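Local structure of putative ribose operon repressor (Burkholderia thailandensis, 3EGC) at residues A[108-113]-A[140-145]; A[129-134]-A[190-195]; A[235-240]-A[267-272]. The protein probably acts as a LacI-family transcriptional repressor, with a periplasmic-binding-protein-like domain expected to sense a sugar-like effector and control DNA binding. All coordinates share one frame; numbering follows the deposited sequence.

Interaction 1 (A[108-113]-A[140-145]); sequences ENVRGA and SRERLK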
ATOM      1  N   GLU A 108      -6.733  19.413  -2.089  1.00 31.75           N
ATOM      2  CA  GLU A 108      -7.701  20.398  -1.562  1.00 33.23           C
ATOM      3  C   GLU A 108      -8.408  19.930  -0.266  1.00 32.71           C
ATOM      4  O   GLU A 108      -9.629  19.629  -0.237  1.00 33.48           O
ATOM      5  CB  GLU A 108      -8.686  20.889  -2.644  1.00 33.34           C
ATOM      6  CG  GLU A 108      -9.624  19.793  -3.188  1.00 36.34           C
ATOM      7  CD  GLU A 108     -10.317  20.180  -4.500  1.00 38.81           C
ATOM      8  OE1 GLU A 108     -10.101  21.317  -4.999  1.00 39.72           O
ATOM      9  OE2 GLU A 108     -11.081  19.339  -5.016  1.00 38.26           O
ATOM     10  N   ASN A 109      -7.644  19.878   0.814  1.00 31.74           N
ATOM     11  CA  ASN A 109      -8.157  19.296   2.073  1.00 31.49           C
ATOM     12  C   ASN A 109      -9.379  19.971   2.711  1.00 30.53           C
ATOM     13  O   ASN A 109     -10.365  19.291   3.014  1.00 29.91           O
ATOM     14  CB  ASN A 109      -7.058  19.173   3.098  1.00 31.61           C
ATOM     15  CG  ASN A 109      -5.865  18.334   2.596  1.00 31.04           C
ATOM     16  OD1 ASN A 109      -6.024  17.164   2.259  1.00 32.06           O
ATOM     17  ND2 ASN A 109      -4.673  18.917   2.630  1.00 27.65           N
ATOM     18  N   VAL A 110      -9.322  21.283   2.924  1.00 29.93           N
ATOM     19  CA  VAL A 110     -10.501  22.026   3.388  1.00 29.92           C
ATOM     20  C   VAL A 110     -11.763  21.666   2.552  1.00 30.22           C
ATOM     21  O   VAL A 110     -12.749  21.153   3.064  1.00 29.77           O
ATOM     22  CB  VAL A 110     -10.275  23.598   3.311  1.00 30.60           C
ATOM     23  CG1 VAL A 110     -11.384  24.341   4.067  1.00 30.09           C
ATOM     24  CG2 VAL A 110      -8.962  24.010   3.845  1.00 29.99           C
ATOM     25  N   ARG A 111     -11.725  21.947   1.251  1.00 30.44           N
ATOM     26  CA  ARG A 111     -12.880  21.661   0.393  1.00 31.21           C
ATOM     27  C   ARG A 111     -13.477  20.212   0.511  1.00 30.48           C
ATOM     28  O   ARG A 111     -14.697  20.021   0.642  1.00 29.26           O
ATOM     29  CB  ARG A 111     -12.554  21.930  -1.044  1.00 30.68           C
ATOM     30  CG  ARG A 111     -13.757  22.072  -1.907  1.00 34.54           C
ATOM     31  CD  ARG A 111     -13.312  22.203  -3.385  1.00 38.95           C
ATOM     32  NE  ARG A 111     -12.739  23.521  -3.655  1.00 42.34           N
ATOM     33  CZ  ARG A 111     -12.210  23.886  -4.812  1.00 44.06           C
ATOM     34  NH1 ARG A 111     -11.713  25.110  -4.949  1.00 43.37           N
ATOM     35  NH2 ARG A 111     -12.143  23.016  -5.814  1.00 42.89           N
ATOM     36  N   GLY A 112     -12.591  19.216   0.431  1.00 30.07           N
ATOM     37  CA  GLY A 112     -13.023  17.825   0.460  1.00 28.69           C
ATOM     38  C   GLY A 112     -13.639  17.522   1.812  1.00 28.30           C
ATOM     39  O   GLY A 112     -14.631  16.854   1.843  1.00 28.02           O
ATOM     40  N   ALA A 113     -13.091  18.048   2.924  1.00 27.89           N
ATOM     41  CA  ALA A 113     -13.645  17.732   4.240  1.00 28.83           C
ATOM     42  C   ALA A 113     -15.054  18.364   4.441  1.00 29.47           C
ATOM     43  O   ALA A 113     -15.977  17.700   4.963  1.00 28.78           O
ATOM     44  CB  ALA A 113     -12.674  18.113   5.403  1.00 27.86           C
ATOM     45  N   SER A 140      -4.073  17.401   8.940  1.00 33.65           N
ATOM     46  CA  SER A 140      -4.994  17.442  10.076  1.00 33.51           C
ATOM     47  C   SER A 140      -5.609  18.797  10.257  1.00 34.45           C
ATOM     48  O   SER A 140      -6.806  18.884  10.516  1.00 34.13           O
ATOM     49  CB  SER A 140      -4.299  17.127  11.383  1.00 32.60           C
ATOM     50  OG  SER A 140      -3.562  15.979  11.263  1.00 33.09           O
ATOM     51  N   ARG A 141      -4.778  19.850  10.170  1.00 34.55           N
ATOM     52  CA  ARG A 141      -5.256  21.194  10.407  1.00 35.71           C
ATOM     53  C   ARG A 141      -6.335  21.551   9.340  1.00 35.35           C
ATOM     54  O   ARG A 141      -7.404  22.046   9.645  1.00 35.08           O
ATOM     55  CB  ARG A 141      -4.051  22.166  10.389  1.00 36.17           C
ATOM     56  CG  ARG A 141      -3.946  23.058  11.577  1.00 39.22           C
ATOM     57  CD  ARG A 141      -2.623  23.010  12.327  1.00 40.24           C
ATOM     58  NE  ARG A 141      -1.418  22.730  11.547  1.00 43.29           N
ATOM     59  CZ  ARG A 141      -1.001  23.503  10.564  1.00 44.83           C
ATOM     60  NH1 ARG A 141       0.114  23.215   9.909  1.00 45.33           N
ATOM     61  NH2 ARG A 141      -1.738  24.564  10.253  1.00 46.05           N
ATOM     62  N   GLU A 142      -6.044  21.278   8.086  1.00 34.11           N
ATOM     63  CA  GLU A 142      -6.924  21.695   7.025  1.00 34.12           C
ATOM     64  C   GLU A 142      -8.207  20.866   6.965  1.00 33.81           C
ATOM     65  O   GLU A 142      -9.267  21.373   6.651  1.00 33.40           O
ATOM     66  CB  GLU A 142      -6.212  21.672   5.682  1.00 33.67           C
ATOM     67  CG  GLU A 142      -5.244  22.786   5.440  1.00 32.42           C
ATOM     68  CD  GLU A 142      -4.523  22.584   4.108  1.00 33.18           C
ATOM     69  OE1 GLU A 142      -3.704  23.436   3.740  1.00 35.62           O
ATOM     70  OE2 GLU A 142      -4.772  21.563   3.431  1.00 31.51           O
ATOM     71  N   ARG A 143      -8.100  19.591   7.287  1.00 33.84           N
ATOM     72  CA  ARG A 143      -9.260  18.707   7.299  1.00 33.87           C
ATOM     73  C   ARG A 143     -10.192  19.056   8.462  1.00 34.15           C
ATOM     74  O   ARG A 143     -11.423  19.044   8.301  1.00 32.87           O
ATOM     75  CB  ARG A 143      -8.848  17.252   7.310  1.00 33.27           C
ATOM     76  CG  ARG A 143      -8.274  16.832   5.942  1.00 34.13           C
ATOM     77  CD  ARG A 143      -7.534  15.471   5.913  1.00 29.98           C
ATOM     78  NE  ARG A 143      -6.714  15.482   4.715  1.00 28.19           N
ATOM     79  CZ  ARG A 143      -5.865  14.549   4.328  1.00 29.16           C
ATOM     80  NH1 ARG A 143      -5.672  13.427   5.036  1.00 25.67           N
ATOM     81  NH2 ARG A 143      -5.190  14.776   3.204  1.00 29.53           N
ATOM     82  N   LEU A 144      -9.593  19.479   9.581  1.00 33.91           N
ATOM     83  CA  LEU A 144     -10.379  19.984  10.718  1.00 35.06           C
ATOM     84  C   LEU A 144     -11.102  21.299  10.396  1.00 34.79           C
ATOM     85  O   LEU A 144     -12.297  21.460  10.683  1.00 34.42           O
ATOM     86  CB  LEU A 144      -9.515  20.144  11.949  1.00 34.67           C
ATOM     87  CG  LEU A 144     -10.174  19.929  13.295  1.00 36.76           C
ATOM     88  CD1 LEU A 144     -10.700  18.488  13.403  1.00 35.24           C
ATOM     89  CD2 LEU A 144      -9.204  20.289  14.491  1.00 37.84           C
ATOM     90  N   LYS A 145     -10.385  22.220   9.761  1.00 34.35           N
ATOM     91  CA  LYS A 145     -10.965  23.475   9.262  1.00 34.97           C
ATOM     92  C   LYS A 145     -12.204  23.303   8.338  1.00 34.91           C
ATOM     93  O   LYS A 145     -13.186  24.066   8.447  1.00 34.54           O
ATOM     94  CB  LYS A 145      -9.895  24.275   8.528  1.00 34.88           C
ATOM     95  CG  LYS A 145     -10.375  25.521   7.854  1.00 34.62           C
ATOM     96  CD  LYS A 145      -9.198  26.341   7.299  1.00 36.15           C
ATOM     97  CE  LYS A 145      -9.728  27.585   6.565  1.00 39.00           C
ATOM     98  NZ  LYS A 145      -8.674  28.407   5.892  1.00 38.16           N
TER

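Interaction 2 (A[129-134]-A[190-195]); sequences GAIVGS and LLTSSH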
ATOM      1  N   GLY A 129     -18.546  14.525  14.907  1.00 34.03           N
ATOM      2  CA  GLY A 129     -17.191  14.708  15.365  1.00 34.21           C
ATOM      3  C   GLY A 129     -16.137  14.449  14.272  1.00 34.51           C
ATOM      4  O   GLY A 129     -16.453  14.074  13.140  1.00 34.85           O
ATOM      5  N   ALA A 130     -14.891  14.643  14.637  1.00 33.38           N
ATOM      6  CA  ALA A 130     -13.798  14.477  13.733  1.00 34.12           C
ATOM      7  C   ALA A 130     -12.585  13.837  14.463  1.00 33.31           C
ATOM      8  O   ALA A 130     -12.202  14.276  15.506  1.00 33.18           O
ATOM      9  CB  ALA A 130     -13.392  15.862  13.136  1.00 33.50           C
ATOM     10  N   ILE A 131     -12.037  12.785  13.893  1.00 33.25           N
ATOM     11  CA  ILE A 131     -10.814  12.180  14.392  1.00 33.52           C
ATOM     12  C   ILE A 131      -9.782  12.426  13.308  1.00 33.97           C
ATOM     13  O   ILE A 131      -9.935  11.978  12.180  1.00 32.95           O
ATOM     14  CB  ILE A 131     -10.955  10.661  14.613  1.00 33.96           C
ATOM     15  CG1 ILE A 131     -12.328  10.310  15.212  1.00 33.12           C
ATOM     16  CG2 ILE A 131      -9.774  10.127  15.423  1.00 32.04           C
ATOM     17  CD1 ILE A 131     -12.476  10.778  16.635  1.00 35.07           C
ATOM     18  N   VAL A 132      -8.772  13.209  13.651  1.00 34.49           N
ATOM     19  CA  VAL A 132      -7.687  13.494  12.775  1.00 35.27           C
ATOM     20  C   VAL A 132      -6.403  12.906  13.325  1.00 35.71           C
ATOM     21  O   VAL A 132      -6.364  12.403  14.448  1.00 34.43           O
ATOM     22  CB  VAL A 132      -7.520  14.993  12.536  1.00 35.49           C
ATOM     23  CG1 VAL A 132      -8.797  15.603  11.923  1.00 35.33           C
ATOM     24  CG2 VAL A 132      -7.164  15.686  13.822  1.00 35.76           C
ATOM     25  N   GLY A 133      -5.361  12.981  12.505  1.00 36.70           N
ATOM     26  CA  GLY A 133      -4.048  12.474  12.889  1.00 38.19           C
ATOM     27  C   GLY A 133      -3.324  13.508  13.716  1.00 37.98           C
ATOM     28  O   GLY A 133      -3.936  14.419  14.223  1.00 38.33           O
ATOM     29  N   SER A 134      -2.025  13.380  13.823  1.00 38.33           N
ATOM     30  CA  SER A 134      -1.257  14.293  14.642  1.00 39.42           C
ATOM     31  C   SER A 134      -1.683  15.769  14.454  1.00 39.69           C
ATOM     32  O   SER A 134      -1.657  16.308  13.346  1.00 39.27           O
ATOM     33  CB  SER A 134       0.244  14.099  14.378  1.00 39.77           C
ATOM     34  OG  SER A 134       1.018  15.110  15.017  1.00 39.04           O
ATOM     35  N   LEU A 190     -18.742  10.726  12.350  1.00 34.15           N
ATOM     36  CA  LEU A 190     -17.372  11.139  12.479  1.00 34.00           C
ATOM     37  C   LEU A 190     -16.852  11.427  11.081  1.00 33.81           C
ATOM     38  O   LEU A 190     -17.190  10.692  10.122  1.00 33.77           O
ATOM     39  CB  LEU A 190     -16.541   9.995  13.098  1.00 33.73           C
ATOM     40  CG  LEU A 190     -16.200   9.908  14.609  1.00 35.28           C
ATOM     41  CD1 LEU A 190     -16.901  10.988  15.518  1.00 32.52           C
ATOM     42  CD2 LEU A 190     -16.274   8.480  15.160  1.00 31.75           C
ATOM     43  N   LEU A 191     -16.049  12.488  10.966  1.00 32.30           N
ATOM     44  CA  LEU A 191     -15.139  12.606   9.876  1.00 31.97           C
ATOM     45  C   LEU A 191     -13.819  11.954  10.339  1.00 32.41           C
ATOM     46  O   LEU A 191     -13.311  12.291  11.438  1.00 32.55           O
ATOM     47  CB  LEU A 191     -14.881  14.072   9.557  1.00 31.40           C
ATOM     48  CG  LEU A 191     -13.800  14.465   8.543  1.00 32.45           C
ATOM     49  CD1 LEU A 191     -14.050  13.972   7.088  1.00 32.54           C
ATOM     50  CD2 LEU A 191     -13.493  15.994   8.553  1.00 32.01           C
ATOM     51  N   THR A 192     -13.255  11.080   9.518  1.00 30.50           N
ATOM     52  CA  THR A 192     -11.915  10.579   9.793  1.00 31.27           C
ATOM     53  C   THR A 192     -10.937  11.067   8.729  1.00 31.27           C
ATOM     54  O   THR A 192     -11.257  11.022   7.540  1.00 31.62           O
ATOM     55  CB  THR A 192     -11.879   9.046   9.855  1.00 31.43           C
ATOM     56  OG1 THR A 192     -12.536   8.532   8.688  1.00 31.96           O
ATOM     57  CG2 THR A 192     -12.640   8.523  11.150  1.00 29.88           C
ATOM     58  N   SER A 193      -9.766  11.523   9.150  1.00 30.04           N
ATOM     59  CA  SER A 193      -8.880  12.188   8.250  1.00 30.67           C
ATOM     60  C   SER A 193      -7.994  11.310   7.323  1.00 30.21           C
ATOM     61  O   SER A 193      -7.332  11.835   6.495  1.00 30.29           O
ATOM     62  CB  SER A 193      -8.036  13.204   9.016  1.00 31.24           C
ATOM     63  OG  SER A 193      -7.156  12.566   9.885  1.00 31.47           O
ATOM     64  N   SER A 194      -8.016   9.989   7.459  1.00 29.95           N
ATOM     65  CA  SER A 194      -7.380   9.089   6.487  1.00 30.14           C
ATOM     66  C   SER A 194      -7.859   7.676   6.735  1.00 29.99           C
ATOM     67  O   SER A 194      -8.526   7.417   7.749  1.00 29.82           O
ATOM     68  CB  SER A 194      -5.848   9.133   6.599  1.00 29.65           C
ATOM     69  OG  SER A 194      -5.430   8.628   7.851  1.00 30.02           O
ATOM     70  N   HIS A 195      -7.512   6.761   5.817  1.00 29.78           N
ATOM     71  CA  HIS A 195      -7.903   5.344   5.895  1.00 29.30           C
ATOM     72  C   HIS A 195      -7.346   4.679   7.133  1.00 29.23           C
ATOM     73  O   HIS A 195      -7.996   3.841   7.719  1.00 28.73           O
ATOM     74  CB  HIS A 195      -7.514   4.569   4.635  1.00 28.03           C
ATOM     75  CG  HIS A 195      -6.035   4.390   4.443  1.00 28.20           C
ATOM     76  ND1 HIS A 195      -5.403   3.184   4.657  1.00 28.41           N
ATOM     77  CD2 HIS A 195      -5.076   5.243   4.002  1.00 28.37           C
ATOM     78  CE1 HIS A 195      -4.111   3.304   4.368  1.00 29.52           C
ATOM     79  NE2 HIS A 195      -3.881   4.549   3.976  1.00 26.03           N
TER

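Interaction 3 (A[235-240]-A[267-272]); sequences PVVEQP and LQTRFV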
ATOM      1  N   PRO A 235     -18.597   6.517   2.730  1.00 35.54           N
ATOM      2  CA  PRO A 235     -18.259   7.563   1.761  1.00 34.72           C
ATOM      3  C   PRO A 235     -16.864   8.164   1.969  1.00 34.17           C
ATOM      4  O   PRO A 235     -16.424   8.347   3.090  1.00 33.14           O
ATOM      5  CB  PRO A 235     -19.360   8.603   1.950  1.00 34.90           C
ATOM      6  CG  PRO A 235     -20.438   7.893   2.880  1.00 35.06           C
ATOM      7  CD  PRO A 235     -19.641   6.946   3.677  1.00 34.84           C
ATOM      8  N   VAL A 236     -16.174   8.432   0.867  1.00 33.51           N
ATOM      9  CA  VAL A 236     -14.783   8.783   0.939  1.00 33.69           C
ATOM     10  C   VAL A 236     -14.445   9.972   0.128  1.00 32.38           C
ATOM     11  O   VAL A 236     -14.986  10.162  -0.926  1.00 32.62           O
ATOM     12  CB  VAL A 236     -13.851   7.670   0.399  1.00 34.26           C
ATOM     13  CG1 VAL A 236     -12.850   7.309   1.468  1.00 35.57           C
ATOM     14  CG2 VAL A 236     -14.645   6.503  -0.029  1.00 33.76           C
ATOM     15  N   VAL A 237     -13.515  10.766   0.618  1.00 31.79           N
ATOM     16  CA  VAL A 237     -12.906  11.751  -0.233  1.00 31.26           C
ATOM     17  C   VAL A 237     -11.653  11.156  -0.878  1.00 31.24           C
ATOM     18  O   VAL A 237     -10.628  10.907  -0.211  1.00 31.45           O
ATOM     19  CB  VAL A 237     -12.727  13.157   0.443  1.00 31.72           C
ATOM     20  CG1 VAL A 237     -12.561  13.058   1.906  1.00 32.81           C
ATOM     21  CG2 VAL A 237     -11.584  13.985  -0.243  1.00 31.22           C
ATOM     22  N   GLU A 238     -11.777  10.865  -2.164  1.00 30.12           N
ATOM     23  CA  GLU A 238     -10.678  10.317  -2.910  1.00 30.25           C
ATOM     24  C   GLU A 238      -9.636  11.368  -3.180  1.00 29.61           C
ATOM     25  O   GLU A 238      -9.957  12.459  -3.627  1.00 29.26           O
ATOM     26  CB  GLU A 238     -11.164   9.696  -4.227  1.00 30.39           C
ATOM     27  CG  GLU A 238     -10.065   9.114  -5.091  1.00 30.86           C
ATOM     28  CD  GLU A 238     -10.599   8.590  -6.382  1.00 34.51           C
ATOM     29  OE1 GLU A 238     -10.426   9.274  -7.435  1.00 34.80           O
ATOM     30  OE2 GLU A 238     -11.215   7.491  -6.341  1.00 36.53           O
ATOM     31  N   GLN A 239      -8.383  11.020  -2.903  1.00 28.85           N
ATOM     32  CA  GLN A 239      -7.260  11.896  -3.221  1.00 29.03           C
ATOM     33  C   GLN A 239      -6.664  11.439  -4.542  1.00 28.71           C
ATOM     34  O   GLN A 239      -6.613  10.229  -4.764  1.00 27.79           O
ATOM     35  CB  GLN A 239      -6.228  11.867  -2.109  1.00 28.38           C
ATOM     36  CG  GLN A 239      -6.721  12.491  -0.854  1.00 29.32           C
ATOM     37  CD  GLN A 239      -5.576  12.761   0.136  1.00 31.98           C
ATOM     38  OE1 GLN A 239      -4.907  13.800   0.058  1.00 30.05           O
ATOM     39  NE2 GLN A 239      -5.328  11.803   1.035  1.00 28.39           N
ATOM     40  N   PRO A 240      -6.195  12.389  -5.396  1.00 28.08           N
ATOM     41  CA  PRO A 240      -5.519  12.037  -6.655  1.00 28.34           C
ATOM     42  C   PRO A 240      -4.037  11.616  -6.421  1.00 27.96           C
ATOM     43  O   PRO A 240      -3.088  12.255  -6.892  1.00 27.42           O
ATOM     44  CB  PRO A 240      -5.599  13.351  -7.456  1.00 27.98           C
ATOM     45  CG  PRO A 240      -5.474  14.418  -6.381  1.00 27.58           C
ATOM     46  CD  PRO A 240      -6.088  13.827  -5.107  1.00 28.11           C
ATOM     47  N   LEU A 267      -4.414  20.072  -5.703  1.00 34.44           N
ATOM     48  CA  LEU A 267      -5.082  19.143  -6.624  1.00 34.33           C
ATOM     49  C   LEU A 267      -6.529  18.727  -6.215  1.00 34.67           C
ATOM     50  O   LEU A 267      -6.829  18.484  -5.065  1.00 34.40           O
ATOM     51  CB  LEU A 267      -4.246  17.898  -6.786  1.00 33.38           C
ATOM     52  CG  LEU A 267      -3.343  17.788  -8.008  1.00 34.00           C
ATOM     53  CD1 LEU A 267      -2.876  19.156  -8.631  1.00 31.79           C
ATOM     54  CD2 LEU A 267      -2.186  16.758  -7.849  1.00 30.24           C
ATOM     55  N   GLN A 268      -7.410  18.649  -7.191  1.00 34.49           N
ATOM     56  CA  GLN A 268      -8.785  18.284  -6.972  1.00 35.05           C
ATOM     57  C   GLN A 268      -8.965  16.862  -6.388  1.00 34.99           C
ATOM     58  O   GLN A 268      -8.366  15.860  -6.851  1.00 34.82           O
ATOM     59  CB  GLN A 268      -9.542  18.438  -8.310  1.00 35.54           C
ATOM     60  CG  GLN A 268     -10.790  17.520  -8.577  1.00 36.50           C
ATOM     61  CD  GLN A 268     -11.257  17.598 -10.076  1.00 39.75           C
ATOM     62  OE1 GLN A 268     -10.745  16.921 -10.966  1.00 39.51           O
ATOM     63  NE2 GLN A 268     -12.199  18.454 -10.339  1.00 37.57           N
ATOM     64  N   THR A 269      -9.779  16.797  -5.363  1.00 34.70           N
ATOM     65  CA  THR A 269     -10.216  15.592  -4.759  1.00 35.31           C
ATOM     66  C   THR A 269     -11.682  15.370  -5.195  1.00 36.50           C
ATOM     67  O   THR A 269     -12.398  16.295  -5.623  1.00 37.05           O
ATOM     68  CB  THR A 269     -10.196  15.730  -3.219  1.00 35.37           C
ATOM     69  OG1 THR A 269     -11.154  16.693  -2.794  1.00 34.78           O
ATOM     70  CG2 THR A 269      -8.883  16.184  -2.779  1.00 34.32           C
ATOM     71  N   ARG A 270     -12.149  14.155  -5.061  1.00 36.72           N
ATOM     72  CA  ARG A 270     -13.495  13.922  -5.414  1.00 37.51           C
ATOM     73  C   ARG A 270     -14.211  13.096  -4.346  1.00 37.42           C
ATOM     74  O   ARG A 270     -13.662  12.176  -3.759  1.00 37.17           O
ATOM     75  CB  ARG A 270     -13.613  13.321  -6.811  1.00 37.71           C
ATOM     76  CG  ARG A 270     -13.921  11.892  -6.841  1.00 38.96           C
ATOM     77  CD  ARG A 270     -13.868  11.376  -8.245  1.00 41.14           C
ATOM     78  NE  ARG A 270     -14.741  10.246  -8.407  1.00 43.57           N
ATOM     79  CZ  ARG A 270     -14.347   8.982  -8.368  1.00 44.45           C
ATOM     80  NH1 ARG A 270     -13.082   8.682  -8.173  1.00 45.01           N
ATOM     81  NH2 ARG A 270     -15.234   8.024  -8.527  1.00 46.29           N
ATOM     82  N   PHE A 271     -15.453  13.474  -4.107  1.00 37.07           N
ATOM     83  CA  PHE A 271     -16.268  12.806  -3.095  1.00 37.29           C
ATOM     84  C   PHE A 271     -16.945  11.583  -3.715  1.00 37.61           C
ATOM     85  O   PHE A 271     -17.582  11.670  -4.768  1.00 37.59           O
ATOM     86  CB  PHE A 271     -17.311  13.779  -2.530  1.00 36.22           C
ATOM     87  CG  PHE A 271     -18.001  13.268  -1.310  1.00 36.46           C
ATOM     88  CD1 PHE A 271     -19.382  13.270  -1.238  1.00 36.69           C
ATOM     89  CD2 PHE A 271     -17.277  12.778  -0.238  1.00 34.80           C
ATOM     90  CE1 PHE A 271     -20.042  12.779  -0.109  1.00 36.66           C
ATOM     91  CE2 PHE A 271     -17.907  12.337   0.889  1.00 36.39           C
ATOM     92  CZ  PHE A 271     -19.314  12.329   0.960  1.00 36.21           C
ATOM     93  N   VAL A 272     -16.768  10.431  -3.078  1.00 38.04           N
ATOM     94  CA  VAL A 272     -17.333   9.192  -3.614  1.00 39.20           C
ATOM     95  C   VAL A 272     -18.282   8.623  -2.587  1.00 40.63           C
ATOM     96  O   VAL A 272     -17.867   8.297  -1.465  1.00 40.72           O
ATOM     97  CB  VAL A 272     -16.209   8.169  -3.902  1.00 39.06           C
ATOM     98  CG1 VAL A 272     -16.760   6.825  -4.439  1.00 38.31           C
ATOM     99  CG2 VAL A 272     -15.145   8.801  -4.854  1.00 38.94           C
TER

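Interaction 1 (A[108-113]-A[140-145])
Glu-142 meets Asn-109 and Val-110 where helix 138-153 passes the first turn of helix 109-122. The two short helical segments approach to 7.2 Å between axes, with their N-to-C directions 40° apart. The CG of Glu-142 lies anti to its carbonyl carbon (chi1 -75°), and the chain is extended beyond it. OE2 takes an N-H from Asn-109 ND2 at 2.8 Å. This bond is nearly straight, lies in the amide plane and meets OE2 almost along its C-O axis. The other oxygen, OE1, forms a salt bridge with Arg-266. The backbone O of Glu-142 accepts a CA-H contact from Val-110 CA at 3.5 Å.

Arg-143 comes next and turns its guanidinium side-on to the same asparagine. NH2 lies 2.7 Å from Asn-109 OD1, and NE lies 3.1 Å from that same OD1. The oxygen sits in the guanidinium plane, while both nitrogens stand above one face of the amide plane. The flat groups are turned 63° apart. Asn-109 thus donates to a carboxylate and accepts from an arginine, which fixes its amide orientation. The O of Arg-143 also rests against Ala-113 CB at 3.3 Å. Phe-221 makes a cation-pi contact with Arg-143.

Lys-145 closes the contact with an extended chain. Its CG packs on Val-110 CG1 at 4.1 Å. Asn-109 and Arg-143 are buried, while Val-110 and Lys-145 close the more exposed side. The arrangement joins two neighbouring helices on one side of the sheet in the C-terminal lobe of a periplasmic-binding-protein fold.

Interaction 2 (A[129-134]-A[190-195])
Gly-129 O receives the shortest polar bond of this contact, from Leu-191 N at 2.7 Å. The donor is tilted 19° from the carbonyl plane. The same oxygen also touches Leu-190 CA. Next, Ile-131 N donates to Leu-191 O at 2.8 Å, and Ser-193 N to Ile-131 O at 3.1 Å. These alternating bonds are those of two parallel strands, 128-131 and 189-192. They are neighbours in the parallel part of the sheet in the C-terminal lobe of the periplasmic-binding-protein fold. Strand 217-221 flanks 189-192, and strand 163-164 flanks 128-131.

On one face, Ile-131 CG1 packs on Leu-190 CG at 3.9 Å, their side chains running obliquely to one another. Leu-190 CD1 reaches back over Gly-129, 3.7 Å from its CA. Helix 174-181 packs on this leucine-isoleucine pair through Val-180. On the other face, Ala-130 and Leu-191 meet helix 138-153 at Leu-144 and Phe-147, respectively.

Beyond the strand ends, Ser-193 OG sits between its own backbone N and carbonyl carbon (chi1 68°). There it lies 3.1 Å from Val-132 CA and takes a weak, bent bond from Gly-133 N at 3.2 Å. Ser-193 CB packs against Val-132 CG1.

Interaction 3 (A[235-240]-A[267-272])
An antiparallel strand pair, 236-238 with 270-272, belongs to the sheet of the periplasmic-binding-protein fold near the crossing between its two lobes. Val-236 and Val-272 form one hydrogen-bonded pair, with Val-272 N to Val-236 O at 2.8 Å. Glu-238 and Arg-270 form the other, with Glu-238 N to Arg-270 O at 2.8 Å. Between them, Val-237 and Phe-271 are a non-hydrogen-bonded pair.

On the Phe-271 side of the sheet, Val-237 CG2 packs on Thr-269 CB at 3.7 Å. The ring of Phe-271 extends toward the start of the other segment, where CZ lies 3.9 Å from Pro-235 CB. Tyr-119 of helix 109-122 meets this ring edge-to-face. Farther along, Pro-240 CG rests 3.3 Å from Gln-268 O and also packs on Leu-267 CB.

The face of Val-236 and Val-272 carries the charges. With CG anti to the backbone N (chi1 179°) and the chain extended beyond it, Glu-238 crosses Arg-270 obliquely. Its OE1 makes a salt bridge with Arg-270 NH1 at 2.8 Å, at the guanidinium edge. The carboxylate and guanidinium planes are turned 73° apart. Glu-238 OE2 accepts a hydrogen bond from Asn-223. Val-272 CG2 lies over the centre of the Arg-270 guanidinium, 3.6 Å above its plane.

How the interactions relate
Interaction 1 touches both other contacts. Its centre lies about 10 Å from that of interaction 2 and about 12 Å from that of interaction 3. Toward interaction 2, Arg-143 NH1 probably bonds to Ser-193 O at 2.7 Å, and Ser-140 OG to Ser-134 O at 2.8 Å. Toward interaction 3, Glu-108 OE2 probably accepts from Thr-269 N at 2.9 Å. Glu-108 thus ties the start of helix 109-122 to segment 267-272. Interactions 2 and 3 share the sheet without touching; their nearest atoms are about 5 Å apart, with strand 217-221 between them. In this family the effector usually binds between the two lobes; no residue of the three contacts can be assigned to that site here.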